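Local coordinates for protein similarities with probable monooxygenase (Photorhabdus luminescens, PDB 4HB9) that binds flavin-adenine dinucleotide and is probably a flavin-dependent monooxygenase of the aromatic-ring hydroxylase type, at residues W246-P256 with C268-I276; V313-H321 with G330-L341. All coordinates share one frame; numbering follows the deposited sequence.

Contact 1 of 2, residues W246-P256 with C268-I276; sequences WVYVAATDSLP and CDLVQSRMI
Strand 246-251 passes helix 268-274 at an axis distance of 10.4 Å, its direction turned 68° from that of the helix; the backbones come nearest at Y248 and V271, whose CA atoms are 7.1 Å apart. W246 and Y248, alternate residues of the strand, both point at the helix. V271 rests its two methyls between them: CG2 lies 3.9 Å from CZ3 of the W246 indole, while both methyls touch CB of Y248. With CG anti to the backbone N (chi1 172°), the Y248 ring reaches along the helix to R274, whose CB and CG pack against its CZ and OH; phenol ring and guanidinium stand almost perpendicular, 86° apart. The R274 chain bends at chi2 and sends NH1 to S254 O, a 2.8 Å hydrogen bond in the carbonyl plane. L270 CD2 lies over the guanidinium face and also meets L255 CD2 at 3.6 Å, and its CD1 reaches P256 CD. One water accepts from R274 NE (2.7 Å) and donates to Y248 OH and S254 OG, so the arginine grips the turn after the strand both directly and through solvent; Y248 OH is also hydrogen-bonded to D218. This is helix-on-sheet packing in the flavin monooxygenase fold: helix 264-274 lies against one face of the mixed sheet, V271 also touching I186 of strand 179-191 and M275 touching L220 of strand 218-228.

Contact 2 of 2, residues V313-H321 with G330-L341; sequences VTLLGDAIH and GANTALRDALLL. With FAD (flavin-adenine dinucleotide), chain B; EDO (1,2-ethanediol), chain G.
Polar contacts centre on the D337 carboxylate, which reaches from helix 330-341 to the turn after strand 313-315. G317 N donates to the anti lone pair of OD2, 2.8 Å away. H321 NE2 approaches both oxygens, with the straighter bond to the syn lone pair of OD1 at 2.9 Å; ring and carboxylate are nearly coplanar (27°). Y369 OH bonds OD1 as well, so three groups fix the carboxylate's rotation. On the H321 face, T333 CG2 makes a CH-pi contact 3.3 Å from the ring centroid, with I320 CG2 on the opposite face, offset toward the rim. Apolar contacts continue along the helix: L316 CB meets D337 CB, and L316 CD2 lies by A338 and L341, whose CD2 also touches T314 CG2. Around the cofactor, D318 N donates to FAD O2P (2.8 Å) and D318 OD2 accepts from the ribityl O3', while A331 N and N332 N donate to flavin N1 and O2. A water donates to both D318 OD1 and G330 O, joining the segments beside the ribityl chain. Strand 313-315 is an outer strand of the parallel sheet, next to 157-160; helix 330-349 lies between helices 11-22 and 355-386, touching C15 on one and M366 on the other.

From the N terminus the chain passes between the parallel and the mixed sheet more than once; strands 218-228 and 240-251 of the mixed sheet follow four of the five parallel strands. There contact 1 closes a short excursion of 11 residues, bringing helix 264-274 back over strand 240-251, the strand it has just left. The chain continues through helix 280-287 and strand 295-301 before returning to the parallel sheet, where contact 2 closes over 8 residues between the turn after strand 313-315 and helix 330-349. The two closures follow in series, neither nested nor crossing. Their centres lie 32 Å apart and they do not touch: contact 1 ties a helix to the mixed sheet, and contact 2 builds one wall of the cofactor pocket.

Contact 1 of 2, residues W246-P256 with C268-I276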
# COMPACT_ATOMS: atom_id res chain seq x y z
N TRP A 246 -1.94 -11.36 11.51
CA TRP A 246 -1.24 -10.91 12.73
C TRP A 246 0.06 -10.20 12.38
O TRP A 246 0.74 -10.52 11.39
CB TRP A 246 -1.00 -12.05 13.70
CG TRP A 246 -0.26 -13.23 13.15
CD1 TRP A 246 -0.80 -14.35 12.59
CD2 TRP A 246 1.17 -13.39 13.05
NE1 TRP A 246 0.18 -15.20 12.18
CE2 TRP A 246 1.40 -14.64 12.44
CE3 TRP A 246 2.25 -12.60 13.42
CZ2 TRP A 246 2.67 -15.13 12.22
CZ3 TRP A 246 3.52 -13.08 13.17
CH2 TRP A 246 3.72 -14.33 12.57
N VAL A 247 0.39 -9.21 13.21
CA VAL A 247 1.61 -8.43 12.99
C VAL A 247 2.36 -8.32 14.30
O VAL A 247 1.85 -7.74 15.24
CB VAL A 247 1.31 -7.03 12.44
CG1 VAL A 247 2.61 -6.34 12.10
CG2 VAL A 247 0.41 -7.09 11.21
N TYR A 248 3.53 -8.94 14.37
CA TYR A 248 4.36 -8.84 15.56
C TYR A 248 5.31 -7.69 15.34
O TYR A 248 5.98 -7.65 14.31
CB TYR A 248 5.15 -10.13 15.85
CG TYR A 248 6.15 -9.98 16.97
CD1 TYR A 248 5.75 -9.93 18.31
CD2 TYR A 248 7.48 -9.83 16.70
CE1 TYR A 248 6.67 -9.74 19.33
CE2 TYR A 248 8.42 -9.67 17.70
CZ TYR A 248 8.02 -9.62 19.00
OH TYR A 248 8.99 -9.44 19.97
N VAL A 249 5.34 -6.77 16.30
CA VAL A 249 6.12 -5.51 16.19
C VAL A 249 7.10 -5.41 17.35
O VAL A 249 6.70 -5.59 18.49
CB VAL A 249 5.20 -4.28 16.15
CG1 VAL A 249 5.98 -3.02 15.86
CG2 VAL A 249 4.12 -4.46 15.10
N ALA A 250 8.36 -5.15 17.05
CA ALA A 250 9.40 -5.05 18.08
C ALA A 250 10.53 -4.18 17.62
O ALA A 250 10.56 -3.77 16.48
CB ALA A 250 9.95 -6.44 18.40
N ALA A 251 11.49 -3.92 18.50
CA ALA A 251 12.67 -3.13 18.12
C ALA A 251 13.52 -3.96 17.18
O ALA A 251 13.67 -5.18 17.38
CB ALA A 251 13.46 -2.72 19.36
N THR A 252 14.04 -3.31 16.15
CA THR A 252 14.91 -3.96 15.21
C THR A 252 16.11 -4.61 15.88
O THR A 252 16.46 -5.76 15.58
CB THR A 252 15.40 -2.95 14.16
OG1 THR A 252 14.26 -2.29 13.57
CG2 THR A 252 16.26 -3.66 13.08
N ASP A 253 16.71 -3.89 16.84
CA ASP A 253 17.82 -4.43 17.64
C ASP A 253 17.47 -5.67 18.50
O ASP A 253 18.36 -6.33 19.01
CB ASP A 253 18.33 -3.36 18.62
CG ASP A 253 18.88 -2.12 17.95
OD1 ASP A 253 19.32 -2.21 16.77
OD2 ASP A 253 18.88 -1.06 18.64
N SER A 254 16.18 -5.93 18.73
CA SER A 254 15.75 -7.10 19.51
C SER A 254 15.60 -8.37 18.68
O SER A 254 15.29 -9.45 19.23
CB SER A 254 14.43 -6.82 20.25
OG SER A 254 13.31 -6.89 19.37
N LEU A 255 15.79 -8.24 17.37
CA LEU A 255 15.67 -9.35 16.44
C LEU A 255 17.03 -9.62 15.83
O LEU A 255 17.86 -8.72 15.77
CB LEU A 255 14.67 -8.99 15.33
CG LEU A 255 13.25 -8.77 15.84
CD1 LEU A 255 12.41 -8.00 14.83
CD2 LEU A 255 12.60 -10.10 16.16
N PRO A 256 17.25 -10.85 15.34
CA PRO A 256 18.43 -11.16 14.54
C PRO A 256 18.71 -10.16 13.44
O PRO A 256 17.78 -9.68 12.77
CB PRO A 256 18.08 -12.51 13.90
CG PRO A 256 17.15 -13.14 14.88
CD PRO A 256 16.31 -11.99 15.36
N CYS A 268 8.20 -18.09 12.27
CA CYS A 268 7.12 -18.59 13.12
C CYS A 268 7.66 -18.94 14.52
O CYS A 268 7.11 -18.51 15.53
CB CYS A 268 6.48 -19.82 12.46
SG CYS A 268 4.81 -20.20 13.02
N ASP A 269 8.71 -19.74 14.56
CA ASP A 269 9.39 -20.10 15.80
C ASP A 269 9.80 -18.87 16.58
O ASP A 269 9.64 -18.80 17.78
CB ASP A 269 10.64 -20.94 15.49
CG ASP A 269 10.31 -22.38 15.15
OD1 ASP A 269 9.16 -22.80 15.45
OD2 ASP A 269 11.20 -23.08 14.59
N LEU A 270 10.35 -17.89 15.90
CA LEU A 270 10.79 -16.70 16.59
C LEU A 270 9.65 -15.95 17.28
O LEU A 270 9.78 -15.52 18.42
CB LEU A 270 11.54 -15.80 15.65
CG LEU A 270 12.17 -14.66 16.45
CD1 LEU A 270 13.61 -14.46 16.00
CD2 LEU A 270 11.32 -13.43 16.30
N VAL A 271 8.51 -15.79 16.59
CA VAL A 271 7.41 -15.05 17.18
C VAL A 271 6.86 -15.84 18.38
O VAL A 271 6.57 -15.26 19.46
CB VAL A 271 6.32 -14.76 16.14
CG1 VAL A 271 5.08 -14.17 16.79
CG2 VAL A 271 6.86 -13.82 15.08
N GLN A 272 6.73 -17.16 18.23
CA GLN A 272 6.30 -17.97 19.37
C GLN A 272 7.26 -17.83 20.55
O GLN A 272 6.82 -17.77 21.69
CB GLN A 272 6.15 -19.45 19.00
CG GLN A 272 5.00 -19.72 18.06
CD GLN A 272 4.88 -21.20 17.71
OE1 GLN A 272 4.58 -22.03 18.55
NE2 GLN A 272 5.12 -21.52 16.46
N SER A 273 8.57 -17.80 20.28
CA SER A 273 9.55 -17.57 21.36
C SER A 273 9.35 -16.24 22.06
O SER A 273 9.53 -16.15 23.29
CB SER A 273 11.00 -17.68 20.87
OG SER A 273 11.42 -16.51 20.18
N ARG A 274 8.94 -15.22 21.31
CA ARG A 274 8.67 -13.91 21.91
C ARG A 274 7.38 -13.91 22.75
O ARG A 274 7.21 -13.05 23.60
CB ARG A 274 8.60 -12.84 20.83
CG ARG A 274 9.90 -12.65 20.07
CD ARG A 274 10.99 -12.08 20.97
NE ARG A 274 12.19 -11.68 20.23
CZ ARG A 274 13.19 -12.50 19.89
NH1 ARG A 274 14.23 -12.02 19.23
NH2 ARG A 274 13.14 -13.80 20.18
N MSE A 275 6.50 -14.88 22.51
CA MSE A 275 5.22 -14.94 23.20
C MSE A 275 5.15 -15.99 24.29
O MSE A 275 4.07 -16.43 24.63
CB MSE A 275 4.12 -15.23 22.17
CG MSE A 275 4.03 -14.11 21.15
SE MSE A 275 2.45 -14.28 19.98
CE MSE A 275 2.48 -16.19 19.50
N ILE A 276 6.29 -16.39 24.83
CA ILE A 276 6.27 -17.39 25.90
C ILE A 276 5.51 -16.74 27.06
O ILE A 276 5.79 -15.60 27.45
CB ILE A 276 7.69 -17.82 26.35
CG1 ILE A 276 8.44 -18.50 25.20
CG2 ILE A 276 7.59 -18.81 27.51
CD1 ILE A 276 9.94 -18.54 25.37
O HOH W 1 11.72 -9.17 19.37

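Contact 2 of 2, residues V313-H321 with G330-L341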
# COMPACT_ATOMS: atom_id res chain seq x y z
N VAL A 313 7.43 17.10 -14.34
CA VAL A 313 7.63 15.77 -13.71
C VAL A 313 7.07 15.90 -12.30
O VAL A 313 7.38 16.88 -11.56
CB VAL A 313 9.13 15.39 -13.59
CG1 VAL A 313 9.31 14.07 -12.88
CG2 VAL A 313 9.81 15.35 -14.96
N THR A 314 6.26 14.92 -11.91
CA THR A 314 5.80 14.85 -10.54
C THR A 314 5.68 13.39 -10.06
O THR A 314 6.05 12.48 -10.76
CB THR A 314 4.50 15.67 -10.33
OG1 THR A 314 4.26 15.85 -8.94
CG2 THR A 314 3.30 15.04 -10.94
N LEU A 315 5.23 13.20 -8.83
CA LEU A 315 5.22 11.87 -8.20
C LEU A 315 3.91 11.62 -7.51
O LEU A 315 3.25 12.59 -7.10
CB LEU A 315 6.33 11.75 -7.16
CG LEU A 315 7.75 11.94 -7.72
CD1 LEU A 315 8.73 12.16 -6.58
CD2 LEU A 315 8.18 10.81 -8.61
N LEU A 316 3.55 10.34 -7.33
CA LEU A 316 2.44 10.00 -6.45
C LEU A 316 2.61 8.66 -5.76
O LEU A 316 3.48 7.90 -6.11
CB LEU A 316 1.07 10.11 -7.13
CG LEU A 316 0.53 9.15 -8.16
CD1 LEU A 316 0.15 7.78 -7.60
CD2 LEU A 316 -0.71 9.80 -8.76
N GLY A 317 1.81 8.43 -4.74
CA GLY A 317 1.83 7.16 -4.03
C GLY A 317 3.08 6.96 -3.20
O GLY A 317 3.66 7.93 -2.69
N ASP A 318 3.48 5.69 -3.07
CA ASP A 318 4.67 5.29 -2.31
C ASP A 318 5.97 5.92 -2.82
O ASP A 318 6.88 6.15 -2.02
CB ASP A 318 4.80 3.77 -2.25
CG ASP A 318 3.79 3.10 -1.28
OD1 ASP A 318 3.06 3.82 -0.58
OD2 ASP A 318 3.74 1.85 -1.23
N ALA A 319 6.03 6.23 -4.11
CA ALA A 319 7.16 6.97 -4.68
C ALA A 319 7.54 8.19 -3.87
O ALA A 319 8.73 8.55 -3.82
CB ALA A 319 6.87 7.37 -6.13
N ILE A 320 6.56 8.82 -3.24
CA ILE A 320 6.80 10.02 -2.46
C ILE A 320 6.30 9.94 -1.01
O ILE A 320 6.69 10.78 -0.19
CB ILE A 320 6.25 11.26 -3.24
CG1 ILE A 320 6.70 12.57 -2.61
CG2 ILE A 320 4.74 11.21 -3.34
CD1 ILE A 320 8.20 12.79 -2.63
N HIS A 321 5.50 8.92 -0.67
CA HIS A 321 4.85 8.75 0.65
C HIS A 321 5.41 7.71 1.59
O HIS A 321 5.25 7.85 2.81
CB HIS A 321 3.41 8.25 0.47
CG HIS A 321 2.49 9.28 -0.02
ND1 HIS A 321 2.35 10.49 0.62
CD2 HIS A 321 1.68 9.32 -1.10
CE1 HIS A 321 1.48 11.22 -0.04
NE2 HIS A 321 1.08 10.54 -1.10
N GLY A 330 -1.03 3.23 2.79
CA GLY A 330 -0.37 3.58 1.55
C GLY A 330 -1.31 3.53 0.35
O GLY A 330 -1.29 4.42 -0.50
N ALA A 331 -2.11 2.46 0.26
CA ALA A 331 -3.07 2.36 -0.85
C ALA A 331 -4.02 3.54 -0.82
O ALA A 331 -4.26 4.19 -1.85
CB ALA A 331 -3.85 1.04 -0.80
N ASN A 332 -4.56 3.83 0.36
CA ASN A 332 -5.49 4.95 0.46
C ASN A 332 -4.85 6.28 0.09
O ASN A 332 -5.48 7.12 -0.56
CB ASN A 332 -6.09 5.04 1.84
CG ASN A 332 -7.05 3.92 2.10
OD1 ASN A 332 -8.11 3.86 1.48
ND2 ASN A 332 -6.71 3.04 3.03
N THR A 333 -3.60 6.47 0.51
CA THR A 333 -2.89 7.73 0.20
C THR A 333 -2.55 7.82 -1.29
O THR A 333 -2.69 8.89 -1.89
CB THR A 333 -1.65 7.91 1.09
OG1 THR A 333 -2.06 7.78 2.45
CG2 THR A 333 -1.10 9.29 0.93
N ALA A 334 -2.15 6.69 -1.90
CA ALA A 334 -1.94 6.65 -3.34
C ALA A 334 -3.22 7.01 -4.14
O ALA A 334 -3.18 7.77 -5.12
CB ALA A 334 -1.43 5.29 -3.77
N LEU A 335 -4.35 6.48 -3.69
CA LEU A 335 -5.65 6.80 -4.27
C LEU A 335 -6.02 8.27 -4.08
O LEU A 335 -6.46 8.93 -5.02
CB LEU A 335 -6.74 5.91 -3.66
CG LEU A 335 -6.62 4.45 -4.06
CD1 LEU A 335 -7.55 3.59 -3.19
CD2 LEU A 335 -6.88 4.26 -5.54
N ARG A 336 -5.83 8.77 -2.86
CA ARG A 336 -6.05 10.17 -2.56
C ARG A 336 -5.24 11.09 -3.50
O ARG A 336 -5.77 12.08 -3.99
CB ARG A 336 -5.64 10.43 -1.12
CG ARG A 336 -6.08 11.77 -0.57
CD ARG A 336 -5.76 11.81 0.91
NE ARG A 336 -6.11 13.10 1.49
CZ ARG A 336 -5.95 13.40 2.78
NH1 ARG A 336 -5.45 12.51 3.63
NH2 ARG A 336 -6.31 14.59 3.22
N ASP A 337 -3.96 10.77 -3.67
CA ASP A 337 -3.08 11.50 -4.61
C ASP A 337 -3.65 11.47 -6.04
O ASP A 337 -3.68 12.49 -6.73
CB ASP A 337 -1.70 10.89 -4.70
CG ASP A 337 -0.85 11.04 -3.44
OD1 ASP A 337 -1.18 11.78 -2.48
OD2 ASP A 337 0.20 10.36 -3.40
N ALA A 338 -4.12 10.31 -6.46
CA ALA A 338 -4.62 10.13 -7.84
C ALA A 338 -5.85 10.99 -8.12
O ALA A 338 -5.95 11.64 -9.17
CB ALA A 338 -4.90 8.65 -8.12
N LEU A 339 -6.75 11.04 -7.15
CA LEU A 339 -7.93 11.90 -7.27
C LEU A 339 -7.51 13.37 -7.32
O LEU A 339 -7.97 14.16 -8.14
CB LEU A 339 -8.86 11.67 -6.09
CG LEU A 339 -10.09 12.57 -6.08
CD1 LEU A 339 -10.91 12.39 -7.33
CD2 LEU A 339 -10.95 12.33 -4.86
N LEU A 340 -6.63 13.75 -6.40
CA LEU A 340 -6.15 15.13 -6.37
C LEU A 340 -5.44 15.56 -7.65
O LEU A 340 -5.74 16.62 -8.21
CB LEU A 340 -5.25 15.32 -5.16
CG LEU A 340 -4.79 16.77 -4.96
CD1 LEU A 340 -6.00 17.69 -4.81
CD2 LEU A 340 -3.88 16.78 -3.75
N LEU A 341 -4.50 14.75 -8.12
CA LEU A 341 -3.78 15.06 -9.35
C LEU A 341 -4.68 15.07 -10.58
O LEU A 341 -4.53 15.90 -11.46
CB LEU A 341 -2.60 14.12 -9.54
CG LEU A 341 -1.65 14.44 -10.70
CD1 LEU A 341 -1.17 15.90 -10.68
CD2 LEU A 341 -0.49 13.49 -10.67
PA FAD B . 2.38 0.12 -6.10
O1A FAD B . 0.92 -0.22 -5.93
O2A FAD B . 3.51 -0.62 -5.47
O5B FAD B . 2.68 0.24 -7.67
C5B FAD B . 3.96 0.53 -8.17
C4B FAD B . 3.95 0.01 -9.60
O4B FAD B . 5.11 0.52 -10.28
C3B FAD B . 4.00 -1.53 -9.69
O3B FAD B . 3.05 -2.03 -10.63
C2B FAD B . 5.43 -1.78 -10.12
O2B FAD B . 5.64 -2.97 -10.86
C1B FAD B . 5.69 -0.55 -11.00
N9A FAD B . 7.10 -0.20 -11.21
C8A FAD B . 8.08 -0.11 -10.27
N7A FAD B . 9.25 0.32 -10.83
C5A FAD B . 9.00 0.50 -12.14
C6A FAD B . 9.81 0.93 -13.29
N6A FAD B . 11.11 1.21 -13.07
N1A FAD B . 9.22 0.99 -14.51
C2A FAD B . 7.91 0.72 -14.67
N3A FAD B . 7.10 0.32 -13.67
C4A FAD B . 7.59 0.20 -12.39
N1 FAD B . -2.51 0.20 2.19
C2 FAD B . -3.70 0.62 2.68
O2 FAD B . -4.13 1.80 2.46
N3 FAD B . -4.46 -0.23 3.41
C4 FAD B . -4.11 -1.47 3.75
O4 FAD B . -4.88 -2.19 4.44
C4X FAD B . -2.81 -1.97 3.29
N5 FAD B . -2.37 -3.23 3.57
C5X FAD B . -1.16 -3.64 3.13
C6 FAD B . -0.69 -4.92 3.43
C7 FAD B . 0.55 -5.36 2.97
C7M FAD B . 1.06 -6.75 3.30
C8 FAD B . 1.39 -4.46 2.16
C8M FAD B . 2.74 -4.92 1.64
C9 FAD B . 0.93 -3.19 1.86
C9A FAD B . -0.31 -2.73 2.30
N10 FAD B . -0.78 -1.43 1.99
C10 FAD B . -2.01 -1.02 2.47
C1' FAD B . 0.03 -0.47 1.22
C2' FAD B . -0.30 -0.45 -0.27
O2' FAD B . -0.31 -1.76 -0.81
C3' FAD B . 0.73 0.39 -1.00
O3' FAD B . 0.98 1.58 -0.24
C4' FAD B . 0.23 0.79 -2.38
O4' FAD B . 0.40 -0.32 -3.24
C5' FAD B . 0.97 1.97 -2.96
O5' FAD B . 0.41 2.24 -4.23
P FAD B . 1.41 2.75 -5.39
O1P FAD B . 0.53 2.84 -6.61
O2P FAD B . 2.16 3.95 -4.89
O3P FAD B . 2.55 1.63 -5.60
C1 EDO G . -5.11 7.71 4.48
O1 EDO G . -5.94 8.17 5.55
C2 EDO G . -5.47 8.50 3.23
O2 EDO G . -4.74 9.71 3.18
O HOH W 2 1.06 5.77 -0.86